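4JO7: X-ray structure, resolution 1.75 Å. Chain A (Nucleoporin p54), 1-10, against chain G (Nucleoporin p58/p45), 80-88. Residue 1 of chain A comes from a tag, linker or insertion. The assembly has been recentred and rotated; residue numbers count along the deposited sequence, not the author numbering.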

# COMPACT_ATOMS: atom_id res chain seq x y z
N SER A 1 -20.58 -15.30 36.13
CA SER A 1 -19.79 -14.15 35.74
C SER A 1 -18.41 -14.58 35.25
O SER A 1 -17.97 -15.70 35.51
CB SER A 1 -19.65 -13.17 36.91
OG SER A 1 -19.06 -13.80 38.04
N TYR A 2 -17.74 -13.70 34.52
CA TYR A 2 -16.38 -13.97 34.06
C TYR A 2 -15.58 -12.68 34.11
O TYR A 2 -15.68 -11.84 33.22
CB TYR A 2 -16.40 -14.52 32.63
CG TYR A 2 -15.07 -15.08 32.19
CD1 TYR A 2 -14.70 -16.38 32.50
CD2 TYR A 2 -14.18 -14.30 31.46
CE1 TYR A 2 -13.48 -16.89 32.10
CE2 TYR A 2 -12.95 -14.80 31.06
CZ TYR A 2 -12.61 -16.10 31.38
OH TYR A 2 -11.40 -16.62 30.99
N TYR A 3 -14.79 -12.51 35.17
CA TYR A 3 -14.06 -11.27 35.39
C TYR A 3 -12.72 -11.25 34.67
O TYR A 3 -11.94 -12.20 34.74
CB TYR A 3 -13.85 -11.04 36.89
CG TYR A 3 -15.13 -10.64 37.59
CD1 TYR A 3 -15.58 -9.33 37.56
CD2 TYR A 3 -15.89 -11.58 38.27
CE1 TYR A 3 -16.75 -8.97 38.19
CE2 TYR A 3 -17.06 -11.23 38.91
CZ TYR A 3 -17.48 -9.92 38.86
OH TYR A 3 -18.65 -9.56 39.49
N ILE A 4 -12.46 -10.14 33.98
CA ILE A 4 -11.20 -9.94 33.28
C ILE A 4 -10.65 -8.56 33.59
O ILE A 4 -11.42 -7.64 33.89
CB ILE A 4 -11.36 -10.13 31.75
CG1 ILE A 4 -12.31 -9.07 31.16
CG2 ILE A 4 -11.90 -11.51 31.44
CD1 ILE A 4 -11.61 -7.83 30.62
N ASP A 5 -9.33 -8.41 33.53
CA ASP A 5 -8.70 -7.13 33.79
C ASP A 5 -8.66 -6.29 32.51
O ASP A 5 -7.82 -6.51 31.64
CB ASP A 5 -7.28 -7.31 34.33
CG ASP A 5 -6.65 -6.01 34.76
OD1 ASP A 5 -7.27 -4.95 34.54
OD2 ASP A 5 -5.54 -6.05 35.33
N ALA A 6 -9.56 -5.32 32.43
CA ALA A 6 -9.66 -4.46 31.26
C ALA A 6 -8.44 -3.55 31.12
O ALA A 6 -8.09 -3.15 30.02
CB ALA A 6 -10.95 -3.64 31.34
N ASP A 7 -7.80 -3.21 32.24
CA ASP A 7 -6.57 -2.41 32.21
C ASP A 7 -5.48 -3.14 31.43
O ASP A 7 -4.73 -2.52 30.67
CB ASP A 7 -6.06 -2.12 33.62
CG ASP A 7 -6.65 -0.85 34.22
OD1 ASP A 7 -7.39 -0.14 33.51
OD2 ASP A 7 -6.35 -0.56 35.40
N LEU A 8 -5.38 -4.45 31.63
CA LEU A 8 -4.36 -5.24 30.97
C LEU A 8 -4.67 -5.34 29.48
O LEU A 8 -3.80 -5.12 28.64
CB LEU A 8 -4.28 -6.63 31.59
CG LEU A 8 -3.13 -7.52 31.12
CD1 LEU A 8 -1.80 -6.88 31.43
CD2 LEU A 8 -3.22 -8.88 31.78
N LEU A 9 -5.91 -5.66 29.16
CA LEU A 9 -6.31 -5.75 27.76
C LEU A 9 -6.07 -4.42 27.06
O LEU A 9 -5.59 -4.38 25.92
CB LEU A 9 -7.78 -6.16 27.64
CG LEU A 9 -8.31 -6.32 26.22
CD1 LEU A 9 -7.48 -7.32 25.41
CD2 LEU A 9 -9.76 -6.75 26.26
N ARG A 10 -6.39 -3.32 27.74
CA ARG A 10 -6.18 -1.99 27.18
C ARG A 10 -4.70 -1.69 26.96
O ARG A 10 -4.33 -1.05 25.98
CB ARG A 10 -6.84 -0.93 28.09
CG ARG A 10 -6.56 0.51 27.71
CD ARG A 10 -7.65 1.46 28.22
NE ARG A 10 -7.99 1.22 29.62
CZ ARG A 10 -9.03 0.51 30.04
NH1 ARG A 10 -9.87 -0.05 29.18
NH2 ARG A 10 -9.24 0.35 31.34
N GLY G 80 -10.68 -12.65 17.17
CA GLY G 80 -10.36 -13.95 17.76
C GLY G 80 -9.69 -13.83 19.11
O GLY G 80 -10.05 -14.53 20.06
N TYR G 81 -8.70 -12.94 19.21
CA TYR G 81 -7.98 -12.74 20.46
C TYR G 81 -8.89 -12.13 21.53
O TYR G 81 -8.86 -12.52 22.70
CB TYR G 81 -6.78 -11.83 20.24
CG TYR G 81 -5.89 -11.71 21.46
CD1 TYR G 81 -4.84 -12.59 21.66
CD2 TYR G 81 -6.11 -10.71 22.40
CE1 TYR G 81 -4.03 -12.48 22.77
CE2 TYR G 81 -5.30 -10.59 23.52
CZ TYR G 81 -4.26 -11.48 23.70
OH TYR G 81 -3.45 -11.37 24.80
N ARG G 82 -9.71 -11.16 21.10
CA ARG G 82 -10.68 -10.52 21.99
C ARG G 82 -11.61 -11.56 22.60
O ARG G 82 -11.84 -11.58 23.82
CB ARG G 82 -11.49 -9.50 21.20
CG ARG G 82 -12.43 -8.65 22.04
CD ARG G 82 -13.41 -7.87 21.18
NE ARG G 82 -12.75 -6.94 20.28
CZ ARG G 82 -13.38 -6.15 19.42
NH1 ARG G 82 -14.70 -6.18 19.32
NH2 ARG G 82 -12.68 -5.33 18.65
N LYS G 83 -12.16 -12.43 21.75
CA LYS G 83 -13.06 -13.48 22.20
C LYS G 83 -12.39 -14.37 23.24
O LYS G 83 -12.97 -14.67 24.28
CB LYS G 83 -13.58 -14.31 21.02
CG LYS G 83 -14.63 -13.61 20.19
CD LYS G 83 -15.35 -14.58 19.26
CE LYS G 83 -16.40 -13.88 18.42
NZ LYS G 83 -15.81 -13.05 17.33
N MSE G 84 -11.15 -14.78 22.97
CA MSE G 84 -10.40 -15.60 23.91
C MSE G 84 -10.18 -14.87 25.23
O MSE G 84 -10.38 -15.44 26.30
CB MSE G 84 -9.04 -15.99 23.32
CG MSE G 84 -9.11 -17.05 22.25
SE MSE G 84 -7.31 -17.43 21.59
CE MSE G 84 -6.46 -17.79 23.29
N PHE G 85 -9.77 -13.62 25.16
CA PHE G 85 -9.43 -12.88 26.37
C PHE G 85 -10.67 -12.68 27.23
O PHE G 85 -10.61 -12.76 28.46
CB PHE G 85 -8.81 -11.52 26.00
CG PHE G 85 -8.06 -10.87 27.13
CD1 PHE G 85 -8.73 -10.21 28.14
CD2 PHE G 85 -6.67 -10.93 27.17
CE1 PHE G 85 -8.04 -9.61 29.17
CE2 PHE G 85 -5.98 -10.33 28.20
CZ PHE G 85 -6.66 -9.67 29.21
N LEU G 86 -11.80 -12.42 26.59
CA LEU G 86 -13.04 -12.12 27.30
C LEU G 86 -13.81 -13.37 27.71
O LEU G 86 -14.92 -13.27 28.23
CB LEU G 86 -13.92 -11.20 26.46
CG LEU G 86 -13.33 -9.83 26.15
CD1 LEU G 86 -14.28 -9.03 25.28
CD2 LEU G 86 -13.00 -9.06 27.43
N GLY G 87 -13.23 -14.54 27.47
CA GLY G 87 -13.85 -15.80 27.87
C GLY G 87 -14.98 -16.21 26.95
O GLY G 87 -15.88 -16.95 27.35
N ASP G 88 -14.93 -15.73 25.71
CA ASP G 88 -15.94 -16.02 24.70
C ASP G 88 -17.34 -15.58 25.10
O ASP G 88 -18.25 -15.58 24.27
CB ASP G 88 -15.94 -17.51 24.34
CG ASP G 88 -14.81 -17.88 23.41
OD1 ASP G 88 -14.99 -17.75 22.18
OD2 ASP G 88 -13.74 -18.30 23.90

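The centre of this contact is the ring of Phe85(G), which lies at the end of a helix and loses more surface to the other chain than any other residue here. Its CA-to-CB bond points sideways, but with chi1 near t the ring comes nearer to chain A, where Leu9(A) covers one face. The CD1 methyl of Leu9(A) sits 4.0 Å from the centroid of the Phe85(G) ring, only 12° off the normal, a CH-pi contact in which a slightly positive methyl meets the electron-rich face. Leu9(A) CB also approaches Phe85(G) CE1 at 3.8 Å. A flat aromatic ring suits this place because it offers a broad surface to one neighbour and an edge to another: Leu8(A) CD2 lies at that edge, 4.4 Å from Phe85(G) CZ. Ile4(A) CB is 4.2 Å from Phe85(G) CE1.

Leu9(A) suits its own place because its branched end reaches several partners. Besides lying over the phenyl ring, Leu9(A) CD1 is 4.4 Å from Tyr81(G) CE2, at the edge of the tyrosine ring, while Leu9(A) CD2 is 4.1 Å from Leu86(G) CD2. The ring carbons of Tyr81(G) join this apolar setting, and its hydroxyl is hydrogen-bonded elsewhere in the structure.

Leu86(G) is the first residue to leave helical backbone angles. Its CA-to-CB bond points away from chain A, yet the side chain is long enough for its end to come nearer, and Leu86(G) CD2 meets Ile4(A) CD1 at 3.7 Å. In the segment before the chain A helix, the CA-to-CB bond of Ile4(A) points toward chain G. The beta-branched side chain suits this place because it also carries a second methyl, Ile4(A) CG2, to 3.5 Å from Phe85(G) O, so its contacts include backbone as well as side chains.

Farther out, Tyr2(A) lies against the turn that follows the chain G helix, where its flat ring can lie over the CA of a residue without a side chain. Gly87(G) CA is 3.9 Å from the centroid of the Tyr2(A) ring, 30° off the normal, a CH-pi contact over one face. Glycine fits here on two counts: its phi of 76° is readily adopted without a side chain, and an ideal CB would fall 2.4 Å from Tyr2(A) CE2, a clash. The same ring passes two carbonyls, with Tyr2(A) CD2 3.5 Å from Leu86(G) O and Tyr2(A) CE2 4.0 Å from Phe85(G) O, the latter near the ring plane.

No hydrogen bond crosses between the stretches; the polar bonds described here lie within chain A. Asp5(A) caps the chain A helix: Asp5(A) OD1 accepts a weak hydrogen bond from Asp7(A) N at 2.9 Å, as a short acidic side chain can do for an amide in the first turn. Asp5(A) O, at the edge of the phenyl ring 4.0 Å from Phe85(G) CE1, accepts a backbone hydrogen bond from Leu9(A) N at 3.2 Å. Outside the contact, Arg10(A) NH2 forms a salt bridge with Asp7(A) OD1 at 2.9 Å, pairing opposite charges between two exposed residues of the helix.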